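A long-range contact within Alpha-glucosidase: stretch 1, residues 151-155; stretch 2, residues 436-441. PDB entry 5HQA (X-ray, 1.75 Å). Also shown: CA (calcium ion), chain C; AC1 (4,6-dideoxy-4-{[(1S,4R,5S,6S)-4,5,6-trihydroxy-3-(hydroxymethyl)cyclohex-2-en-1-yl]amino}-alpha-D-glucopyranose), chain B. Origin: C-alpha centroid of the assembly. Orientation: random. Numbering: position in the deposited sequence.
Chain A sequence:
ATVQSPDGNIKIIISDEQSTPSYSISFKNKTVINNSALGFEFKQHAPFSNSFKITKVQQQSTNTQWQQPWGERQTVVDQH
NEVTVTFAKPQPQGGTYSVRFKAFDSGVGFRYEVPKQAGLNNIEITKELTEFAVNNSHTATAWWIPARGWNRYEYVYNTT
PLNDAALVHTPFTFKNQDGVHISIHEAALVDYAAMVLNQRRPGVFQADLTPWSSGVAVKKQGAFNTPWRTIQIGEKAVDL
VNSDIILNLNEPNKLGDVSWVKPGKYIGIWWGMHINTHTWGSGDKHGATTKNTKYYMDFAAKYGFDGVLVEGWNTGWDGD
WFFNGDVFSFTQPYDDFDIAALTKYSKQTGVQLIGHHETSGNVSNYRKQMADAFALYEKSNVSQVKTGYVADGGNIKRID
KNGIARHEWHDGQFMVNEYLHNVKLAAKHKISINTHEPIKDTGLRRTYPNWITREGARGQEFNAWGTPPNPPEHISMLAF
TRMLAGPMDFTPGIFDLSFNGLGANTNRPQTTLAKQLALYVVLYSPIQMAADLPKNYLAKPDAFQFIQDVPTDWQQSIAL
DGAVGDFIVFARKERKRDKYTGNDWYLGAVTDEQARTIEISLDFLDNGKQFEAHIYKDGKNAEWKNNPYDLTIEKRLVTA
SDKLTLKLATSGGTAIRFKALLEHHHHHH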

# COMPACT_ATOMS: atom_id res chain seq x y z
N ASN A 151 -0.33 -13.22 11.47
CA ASN A 151 -1.21 -12.65 10.45
C ASN A 151 -0.55 -11.58 9.59
O ASN A 151 -1.25 -10.79 8.97
CB ASN A 151 -2.50 -12.10 11.07
CG ASN A 151 -3.72 -12.45 10.23
OD1 ASN A 151 -3.78 -13.53 9.63
ND2 ASN A 151 -4.69 -11.55 10.16
N ARG A 152 0.79 -11.56 9.52
CA ARG A 152 1.52 -10.77 8.50
C ARG A 152 1.23 -9.29 8.71
O ARG A 152 1.45 -8.77 9.82
CB ARG A 152 1.17 -11.30 7.10
CG ARG A 152 1.43 -12.80 6.86
CD ARG A 152 0.82 -13.23 5.51
NE ARG A 152 -0.51 -12.65 5.40
CZ ARG A 152 -1.61 -13.20 5.87
NH1 ARG A 152 -1.56 -14.40 6.44
NH2 ARG A 152 -2.76 -12.57 5.76
N TYR A 153 0.75 -8.56 7.70
CA TYR A 153 0.42 -7.15 7.86
C TYR A 153 -1.03 -6.93 8.28
O TYR A 153 -1.43 -5.78 8.50
CB TYR A 153 0.65 -6.38 6.54
CG TYR A 153 2.05 -6.43 5.98
CD1 TYR A 153 3.13 -5.87 6.67
CD2 TYR A 153 2.29 -7.00 4.72
CE1 TYR A 153 4.42 -5.91 6.13
CE2 TYR A 153 3.56 -7.03 4.18
CZ TYR A 153 4.63 -6.49 4.88
OH TYR A 153 5.89 -6.54 4.33
N GLU A 154 -1.83 -8.00 8.38
CA GLU A 154 -3.27 -7.85 8.58
C GLU A 154 -3.60 -7.79 10.07
O GLU A 154 -4.11 -8.74 10.68
CB GLU A 154 -4.02 -8.98 7.86
CG GLU A 154 -3.99 -8.82 6.33
CD GLU A 154 -4.63 -9.99 5.59
OE1 GLU A 154 -4.96 -9.84 4.39
OE2 GLU A 154 -4.80 -11.07 6.20
N TYR A 155 -3.29 -6.63 10.66
CA TYR A 155 -3.59 -6.33 12.06
C TYR A 155 -4.24 -4.96 12.15
O TYR A 155 -3.99 -4.09 11.32
CB TYR A 155 -2.31 -6.31 12.90
CG TYR A 155 -1.73 -7.68 13.14
CD1 TYR A 155 -2.16 -8.44 14.22
CD2 TYR A 155 -0.77 -8.22 12.29
CE1 TYR A 155 -1.64 -9.71 14.45
CE2 TYR A 155 -0.25 -9.48 12.51
CZ TYR A 155 -0.69 -10.23 13.60
OH TYR A 155 -0.19 -11.49 13.84
CA CA C . -6.18 -11.00 2.63
C1 AC1 B . -7.14 -15.70 5.90
O2 AC1 B . -5.47 -14.15 6.64
C2 AC1 B . -6.11 -14.67 5.46
C4A AC1 B . -9.45 -13.49 -1.25
C3 AC1 B . -6.73 -13.57 4.63
O3 AC1 B . -5.74 -12.58 4.30
C4 AC1 B . -7.37 -14.16 3.41
N4A AC1 B . -7.76 -13.14 2.39
C5 AC1 B . -8.58 -14.85 4.02
O5 AC1 B . -8.09 -16.03 4.79
C6 AC1 B . -9.61 -15.32 3.03
C1B AC1 B . -7.31 -13.44 0.98
C2B AC1 B . -7.73 -12.19 -0.04
O2B AC1 B . -7.27 -10.98 0.57
C3B AC1 B . -9.10 -12.19 -0.32
O3B AC1 B . -9.54 -11.02 -1.05
O4 AC1 B . -10.85 -13.60 -1.44
C5B AC1 B . -8.95 -14.73 -0.70
C7B AC1 B . -7.81 -14.68 0.46
C6B AC1 B . -9.04 -15.98 -1.59
O6B AC1 B . -8.07 -15.87 -2.58
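Stretch 2, residues 436-441: HEPIKD

Neither stretch is a regular helix or strand, so stretch 2 packs on stretch 1 as loop against turn. The nearest alpha carbons, Arg-152 CA and Glu-437 CA, stand 7.7 Å apart; from there stretch 2 runs past the tyrosine that follows in stretch 1.

Asn-151 opens a type II' beta turn that ends at Glu-154. It does not touch stretch 2 but steadies the turn: Glu-154 N donates to Asn-151 O (2.9 Å), and Asn-151 ND2 donates to Glu-154 O (2.9 Å). Arg-152, with phi 63° and psi -125°, takes the turn's second position, and its CA-to-CB bond points toward stretch 2. The CG of Glu-437 lies over one face of the flat guanidinium, 3.6 Å from Arg-152 NE, while Arg-152 NH2 forms a salt bridge with Glu-154 OE2 (2.6 Å) and donates to O2 of the bound AC1 (3.3 Å).

Tyr-153 makes the largest contact. Its ring reaches along stretch 2, with Pro-438 O at the ring edge, 3.2 Å from Tyr-153 CE2. At the tip, the phenol oxygen accepts the one direct hydrogen bond between the stretches, from Lys-440 N to Tyr-153 OH (3.1 Å). A tyrosine suits this place by joining an apolar ring to a polar end; Ile-439 CD1 also comes within 3.7 Å of Tyr-153 OH.

Glu-154 meets stretch 2 through metal. Glu-154 OE1 and Glu-437 OE2 are 3.8 Å apart, and each binds the calcium ion at 2.4 Å, so the cation offsets the repulsion of two carboxylates. A water adds a second link, donating to Glu-154 OE1 (3.2 Å) and accepting from Glu-437 N (2.9 Å).

Tyr-155 lies beyond reach of stretch 2, and its OH accepts from Asn-151 N (2.9 Å), tying together the two ends of stretch 1.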

# COMPACT_ATOMS: atom_id res chain seq x y z
N HIS A 436 -2.38 -9.74 -3.17
CA HIS A 436 -2.83 -9.91 -1.79
C HIS A 436 -1.85 -10.79 -1.03
O HIS A 436 -1.16 -11.63 -1.61
CB HIS A 436 -4.26 -10.47 -1.74
CG HIS A 436 -5.30 -9.44 -2.06
ND1 HIS A 436 -6.47 -9.29 -1.35
CD2 HIS A 436 -5.31 -8.46 -3.01
CE1 HIS A 436 -7.16 -8.29 -1.85
NE2 HIS A 436 -6.49 -7.77 -2.86
N GLU A 437 -1.79 -10.58 0.29
CA GLU A 437 -0.70 -11.07 1.14
C GLU A 437 0.64 -10.77 0.47
O GLU A 437 1.40 -11.68 0.14
CB GLU A 437 -0.84 -12.55 1.45
CG GLU A 437 -2.16 -12.88 2.16
CD GLU A 437 -3.35 -12.84 1.21
OE1 GLU A 437 -3.24 -13.46 0.13
OE2 GLU A 437 -4.37 -12.17 1.51
N PRO A 438 0.96 -9.48 0.26
CA PRO A 438 2.13 -9.10 -0.54
C PRO A 438 3.33 -8.80 0.32
O PRO A 438 3.27 -8.90 1.55
CB PRO A 438 1.64 -7.81 -1.20
CG PRO A 438 0.91 -7.15 -0.05
CD PRO A 438 0.23 -8.29 0.71
N ILE A 439 4.42 -8.40 -0.32
CA ILE A 439 5.41 -7.56 0.33
C ILE A 439 4.85 -6.15 0.41
O ILE A 439 4.10 -5.71 -0.48
CB ILE A 439 6.76 -7.60 -0.43
CG1 ILE A 439 7.81 -6.70 0.24
CG2 ILE A 439 6.57 -7.15 -1.89
CD1 ILE A 439 8.26 -7.21 1.61
N LYS A 440 5.18 -5.43 1.48
CA LYS A 440 4.74 -4.04 1.60
C LYS A 440 5.19 -3.23 0.39
O LYS A 440 6.21 -3.53 -0.25
CB LYS A 440 5.28 -3.43 2.88
CG LYS A 440 6.81 -3.31 2.87
CD LYS A 440 7.37 -3.05 4.27
CE LYS A 440 8.89 -2.95 4.21
NZ LYS A 440 9.51 -2.72 5.56
N ASP A 441 4.40 -2.21 0.06
CA ASP A 441 4.71 -1.31 -1.05
C ASP A 441 5.93 -0.47 -0.69
O ASP A 441 6.00 0.11 0.39
CB ASP A 441 3.48 -0.42 -1.32
CG ASP A 441 3.59 0.39 -2.61
OD1 ASP A 441 4.72 0.69 -3.06
OD2 ASP A 441 2.51 0.75 -3.17
O HOH W 1 -2.83 -8.76 2.33